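Local atomic coordinates of CD160 antigen (Homo sapiens, PDB entry 6NGG), a protein that acts as a receptor on immune cells, binding MHC class I molecules and TNFRSF14 and delivering stimulatory or inhibitory signals that regulate activation and differentiation. Residues I4-S9 / H101-L106; T13-I18 / Y113-L118. The protein carries 1 engineered substitution. One frame throughout, in Å; residues are numbered along the deposited sequence.

Contact 1: residues I4-S9 / H101-L106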
loop_
_atom_site.group_PDB
_atom_site.type_symbol
_atom_site.label_atom_id
_atom_site.label_comp_id
_atom_site.label_asym_id
_atom_site.label_seq_id
_atom_site.Cartn_x
_atom_site.Cartn_y
_atom_site.Cartn_z
ATOM N N ILE A 4 -9.307 2.446 2.237
ATOM C CA ILE A 4 -8.034 1.698 2.069
ATOM C C ILE A 4 -7.682 1.046 3.366
ATOM O O ILE A 4 -7.715 1.724 4.358
ATOM C CB ILE A 4 -6.854 2.625 1.720
ATOM C CG1 ILE A 4 -7.196 3.559 0.602
ATOM C CG2 ILE A 4 -5.655 1.779 1.304
ATOM C CD1 ILE A 4 -5.978 4.342 0.110
ATOM N N THR A 5 -7.394 -0.263 3.382
ATOM C CA THR A 5 -6.983 -0.945 4.563
ATOM C C THR A 5 -5.526 -1.346 4.422
ATOM O O THR A 5 -5.014 -1.516 3.289
ATOM C CB THR A 5 -7.844 -2.179 4.849
ATOM O OG1 THR A 5 -7.803 -3.087 3.755
ATOM C CG2 THR A 5 -9.247 -1.755 5.094
ATOM N N SER A 6 -4.875 -1.494 5.549
ATOM C CA SER A 6 -3.434 -1.781 5.602
ATOM C C SER A 6 -3.161 -3.052 6.370
ATOM O O SER A 6 -3.827 -3.347 7.354
ATOM C CB SER A 6 -2.721 -0.678 6.284
ATOM O OG SER A 6 -2.893 0.448 5.495
ATOM N N SER A 7 -2.243 -3.844 5.867
ATOM C CA SER A 7 -1.858 -5.055 6.543
ATOM C C SER A 7 -0.415 -5.474 6.230
ATOM O O SER A 7 0.308 -4.827 5.442
ATOM C CB SER A 7 -2.848 -6.169 6.171
ATOM O OG SER A 7 -2.828 -6.427 4.792
ATOM N N ALA A 8 0.023 -6.561 6.863
ATOM C CA ALA A 8 1.406 -7.024 6.707
ATOM C C ALA A 8 1.457 -8.519 6.938
ATOM O O ALA A 8 0.628 -9.014 7.671
ATOM C CB ALA A 8 2.263 -6.288 7.691
ATOM N N SER A 9 2.321 -9.242 6.200
ATOM C CA SER A 9 2.573 -10.644 6.374
ATOM C C SER A 9 4.109 -10.824 6.298
ATOM O O SER A 9 4.819 -9.940 5.787
ATOM C CB SER A 9 1.842 -11.497 5.290
ATOM O OG SER A 9 2.454 -11.309 4.018
ATOM N N HIS A 101 -4.353 4.524 7.381
ATOM C CA HIS A 101 -3.796 4.948 8.689
ATOM C C HIS A 101 -2.305 4.796 8.657
ATOM O O HIS A 101 -1.795 3.975 7.930
ATOM C CB HIS A 101 -4.323 4.067 9.825
ATOM C CG HIS A 101 -5.770 4.266 10.079
ATOM N ND1 HIS A 101 -6.642 3.226 10.303
ATOM C CD2 HIS A 101 -6.507 5.398 10.136
ATOM C CE1 HIS A 101 -7.855 3.710 10.503
ATOM N NE2 HIS A 101 -7.798 5.024 10.403
ATOM N N PHE A 102 -1.601 5.519 9.501
ATOM C CA PHE A 102 -0.128 5.447 9.515
ATOM C C PHE A 102 0.279 4.207 10.275
ATOM O O PHE A 102 -0.371 3.898 11.247
ATOM C CB PHE A 102 0.410 6.713 10.227
ATOM C CG PHE A 102 0.219 7.978 9.415
ATOM C CD1 PHE A 102 1.015 8.225 8.334
ATOM C CD2 PHE A 102 -0.758 8.906 9.734
ATOM C CE1 PHE A 102 0.862 9.361 7.577
ATOM C CE2 PHE A 102 -0.939 10.048 8.945
ATOM C CZ PHE A 102 -0.114 10.281 7.878
ATOM N N PHE A 103 1.339 3.492 9.857
ATOM C CA PHE A 103 1.887 2.443 10.686
ATOM C C PHE A 103 3.380 2.482 10.674
ATOM O O PHE A 103 3.960 3.185 9.819
ATOM C CB PHE A 103 1.337 1.068 10.217
ATOM C CG PHE A 103 1.661 0.723 8.794
ATOM C CD1 PHE A 103 0.865 1.211 7.739
ATOM C CD2 PHE A 103 2.760 -0.085 8.486
ATOM C CE1 PHE A 103 1.158 0.847 6.430
ATOM C CE2 PHE A 103 3.047 -0.438 7.174
ATOM C CZ PHE A 103 2.221 0.029 6.149
ATOM N N SER A 104 4.042 1.714 11.536
ATOM C CA SER A 104 5.518 1.855 11.598
ATOM C C SER A 104 6.168 0.538 11.645
ATOM O O SER A 104 5.602 -0.439 12.230
ATOM C CB SER A 104 5.974 2.618 12.874
ATOM O OG SER A 104 5.190 3.743 13.095
ATOM N N ILE A 105 7.361 0.531 11.039
ATOM C CA ILE A 105 8.324 -0.507 11.152
ATOM C C ILE A 105 9.461 0.039 12.029
ATOM O O ILE A 105 9.994 1.148 11.779
ATOM C CB ILE A 105 8.925 -0.910 9.792
ATOM C CG1 ILE A 105 8.042 -1.837 9.025
ATOM C CG2 ILE A 105 10.178 -1.752 9.952
ATOM C CD1 ILE A 105 6.666 -1.381 8.838
ATOM N N LEU A 106 9.876 -0.768 13.016
ATOM C CA LEU A 106 11.033 -0.362 13.795
ATOM C C LEU A 106 12.099 -1.457 13.757
ATOM O O LEU A 106 11.844 -2.620 14.152
ATOM C CB LEU A 106 10.648 -0.011 15.225
ATOM C CG LEU A 106 11.871 0.298 16.123
ATOM C CD1 LEU A 106 12.494 1.654 15.774
ATOM C CD2 LEU A 106 11.497 0.156 17.592
HETATM O O HOH W 1 -5.483 1.703 6.360
HETATM O O HOH W 2 -1.836 2.983 5.453
#

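Contact 2: residues T13-I18 / Y113-L118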
loop_
_atom_site.group_PDB
_atom_site.type_symbol
_atom_site.label_atom_id
_atom_site.label_comp_id
_atom_site.label_asym_id
_atom_site.label_seq_id
_atom_site.Cartn_x
_atom_site.Cartn_y
_atom_site.Cartn_z
ATOM N N THR A 13 12.965 -14.036 6.411
ATOM C CA THR A 13 13.477 -12.703 6.569
ATOM C C THR A 13 12.667 -11.621 5.809
ATOM O O THR A 13 12.914 -10.408 5.887
ATOM C CB THR A 13 14.968 -12.767 6.195
ATOM O OG1 THR A 13 15.694 -11.841 7.003
ATOM C CG2 THR A 13 15.199 -12.470 4.740
ATOM N N ARG A 14 11.657 -12.069 5.106
ATOM C CA ARG A 14 10.897 -11.225 4.188
ATOM C C ARG A 14 9.640 -10.644 4.908
ATOM O O ARG A 14 8.926 -11.382 5.610
ATOM C CB ARG A 14 10.547 -12.119 2.974
ATOM C CG ARG A 14 9.399 -11.667 2.143
ATOM C CD ARG A 14 9.229 -12.618 0.976
ATOM N NE ARG A 14 7.989 -12.236 0.320
ATOM C CZ ARG A 14 7.654 -12.477 -0.945
ATOM N NH1 ARG A 14 8.485 -13.158 -1.787
ATOM N NH2 ARG A 14 6.465 -12.030 -1.350
ATOM N N LEU A 15 9.359 -9.365 4.658
ATOM C CA LEU A 15 8.186 -8.652 5.178
ATOM C C LEU A 15 7.408 -8.074 4.011
ATOM O O LEU A 15 7.984 -7.389 3.120
ATOM C CB LEU A 15 8.638 -7.496 6.019
ATOM C CG LEU A 15 7.520 -6.624 6.650
ATOM C CD1 LEU A 15 6.567 -7.388 7.486
ATOM C CD2 LEU A 15 8.202 -5.526 7.446
ATOM N N ASN A 16 6.125 -8.370 3.965
ATOM C CA ASN A 16 5.289 -7.811 2.915
ATOM C C ASN A 16 4.340 -6.738 3.466
ATOM O O ASN A 16 3.600 -7.028 4.427
ATOM C CB ASN A 16 4.470 -8.951 2.302
ATOM C CG ASN A 16 5.313 -10.122 1.885
ATOM O OD1 ASN A 16 6.192 -9.987 1.063
ATOM N ND2 ASN A 16 5.051 -11.303 2.499
ATOM N N LEU A 17 4.308 -5.557 2.881
ATOM C CA LEU A 17 3.432 -4.474 3.340
ATOM C C LEU A 17 2.321 -4.391 2.316
ATOM O O LEU A 17 2.589 -4.295 1.104
ATOM C CB LEU A 17 4.180 -3.158 3.452
ATOM C CG LEU A 17 5.352 -3.122 4.445
ATOM C CD1 LEU A 17 6.007 -1.733 4.515
ATOM C CD2 LEU A 17 4.988 -3.642 5.818
ATOM N N ILE A 18 1.082 -4.473 2.773
ATOM C CA ILE A 18 -0.092 -4.658 1.905
ATOM C C ILE A 18 -1.124 -3.518 2.055
ATOM O O ILE A 18 -1.628 -3.227 3.130
ATOM C CB ILE A 18 -0.724 -6.026 2.143
ATOM C CG1 ILE A 18 0.368 -7.158 2.081
ATOM C CG2 ILE A 18 -1.878 -6.284 1.201
ATOM C CD1 ILE A 18 0.001 -8.459 2.744
ATOM N N TYR A 113 12.916 -6.776 13.949
ATOM C CA TYR A 113 11.993 -5.656 13.765
ATOM C C TYR A 113 10.561 -5.878 14.335
ATOM O O TYR A 113 10.151 -6.991 14.563
ATOM C CB TYR A 113 11.930 -5.292 12.284
ATOM C CG TYR A 113 11.227 -6.323 11.474
ATOM C CD1 TYR A 113 9.851 -6.263 11.325
ATOM C CD2 TYR A 113 11.908 -7.393 10.909
ATOM C CE1 TYR A 113 9.169 -7.219 10.595
ATOM C CE2 TYR A 113 11.233 -8.358 10.158
ATOM C CZ TYR A 113 9.854 -8.261 10.020
ATOM O OH TYR A 113 9.124 -9.170 9.298
ATOM N N THR A 114 9.870 -4.799 14.638
ATOM C CA THR A 114 8.478 -4.852 15.069
ATOM C C THR A 114 7.680 -4.056 14.035
ATOM O O THR A 114 8.235 -3.174 13.373
ATOM C CB THR A 114 8.262 -4.264 16.482
ATOM O OG1 THR A 114 8.413 -2.835 16.464
ATOM C CG2 THR A 114 9.255 -4.843 17.476
ATOM N N VAL A 115 6.413 -4.423 13.872
ATOM C CA VAL A 115 5.462 -3.645 13.092
ATOM C C VAL A 115 4.368 -3.244 14.036
ATOM O O VAL A 115 3.822 -4.107 14.776
ATOM C CB VAL A 115 4.773 -4.436 11.986
ATOM C CG1 VAL A 115 3.920 -3.471 11.135
ATOM C CG2 VAL A 115 5.814 -5.108 11.124
ATOM N N THR A 116 4.023 -1.966 13.990
ATOM C CA THR A 116 3.003 -1.435 14.856
ATOM C C THR A 116 2.130 -0.464 14.150
ATOM O O THR A 116 2.440 0.046 13.058
ATOM C CB THR A 116 3.592 -0.702 16.061
ATOM O OG1 THR A 116 4.437 0.376 15.604
ATOM C CG2 THR A 116 4.351 -1.669 16.927
ATOM N N GLY A 117 0.987 -0.236 14.771
ATOM C CA GLY A 117 0.001 0.680 14.276
ATOM C C GLY A 117 -0.948 0.057 13.265
ATOM O O GLY A 117 -1.811 0.720 12.760
ATOM N N LEU A 118 -0.853 -1.232 13.017
ATOM C CA LEU A 118 -1.860 -1.917 12.188
ATOM C C LEU A 118 -2.960 -2.432 13.109
ATOM O O LEU A 118 -2.585 -2.698 14.289
ATOM C CB LEU A 118 -1.227 -3.107 11.472
ATOM C CG LEU A 118 -0.078 -2.894 10.494
ATOM C CD1 LEU A 118 0.567 -4.240 10.220
ATOM C CD2 LEU A 118 -0.582 -2.257 9.202
#

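Contact 1: residues I4-S9 / H101-L106
S6 OG is gripped by two waters, and both lead to the backbone of H101. Water 2 lies 2.7 Å from S6 OG. The same water donates a hydrogen bond to H101 O, also at 2.7 Å. Water 1 is 3.0 Å from S6 OG. It donates to I4 O and accepts from H101 N, the latter bond being the longer at 3.2 Å. The serine hydroxyl and the two main-chain polar groups of H101 are thus joined through solvent. S6 OG and H101 O themselves stay 4.4 Å apart, too far for a direct bond. The hydroxyl stands anti to the carbonyl carbon of S6 (chi1 -64°), which turns it to meet both waters.

The apolar part of the contact is small. F103 CE1 lies 4.2 Å from S6 CB, and the serine comes to the ring obliquely. CG of F103 lies between the backbone N and the carbonyl carbon (chi1 60°), and the ring carbon CE1 thereby comes up to S6. H101 O and water 2 lie in the ring plane, at its edge.

The backbones do not pair here: S6 and H101, the nearest residues, have CA atoms 7.4 Å apart. Strand 3-11 is an edge strand of one sheet of the immunoglobulin sandwich and pairs with strand 14-22. Strand 97-107 belongs to the other sheet, between strands 83-91 and 113-116. L118 packs on S6, A8 and F103, while S6 also touches C87, half of the C19-C87 disulfide.

Contact 2: residues T13-I18 / Y113-L118
Strands 14-18 and 113-116 run nearly parallel, 15° apart in direction, but their axes come no closer than 10.8 Å. They face each other across the immunoglobulin beta-sandwich, one from each sheet, and meet through side chains. L15 and Y113 carry most of the contact, and their side chains cross obliquely. L15 CD2 reaches Y113 CE1 at 3.7 Å, again obliquely to the ring. L15 CD1 lies alongside the phenol oxygen, with Y113 OH 3.6 Å away. L15 CB is about as close to that oxygen. One leucine therefore touches both the ring carbon CE1 and the hydroxyl end of the tyrosine. L15 holds CG anti to its backbone N (chi1 180°), which extends the leucine toward the opposite sheet.

V115 adds a looser contact. Its CG2 is 4.4 Å from L15 CD1, and the same methyl lies in the plane of the Y113 ring, at its edge. Y113 and V115 both point toward strand 14-18, and L15 meets them from the other sheet. V77, from a loop, touches both L15 and Y113.

R14 points away from this interface and grips N16 on its own strand. R14 NE donates to N16 OD1 at 3.0 Å, in the carbonyl plane and on a lone pair. R14 NH2 donates to the same oxygen at 3.2 Å, from above that plane. Both bonds are bent. N16 OD1 also bonds T73 OG1, and N16 ND2 bonds S9 OG, so the asparagine ties its strand to both neighbours in the sheet.

The contact itself is apolar apart from the tyrosine hydroxyl. L15 is buried, while Y113 and V115 keep part of their surface toward solvent. The sheets are joined here by a modest apolar contact, with no directional bond between the segments.

Contacts 1 and 2 lie with centres about 7 Å apart, on the same side of the centre of the chain. Along the sequence their segments alternate: 4-9, 13-18, 101-106, 113-118. Strands 3-11 and 14-22 are neighbours in one antiparallel sheet, and strands 97-107 and 113-116 are neighbours in the other. Each contact thus bridges the two sheets. Backbone bonds join the contacts within each sheet: S9 O to N16 N at 2.7 Å, and S104 N to T116 O at 2.8 Å. Together they bring the first two strands of this Ig-like V-type domain against its last two.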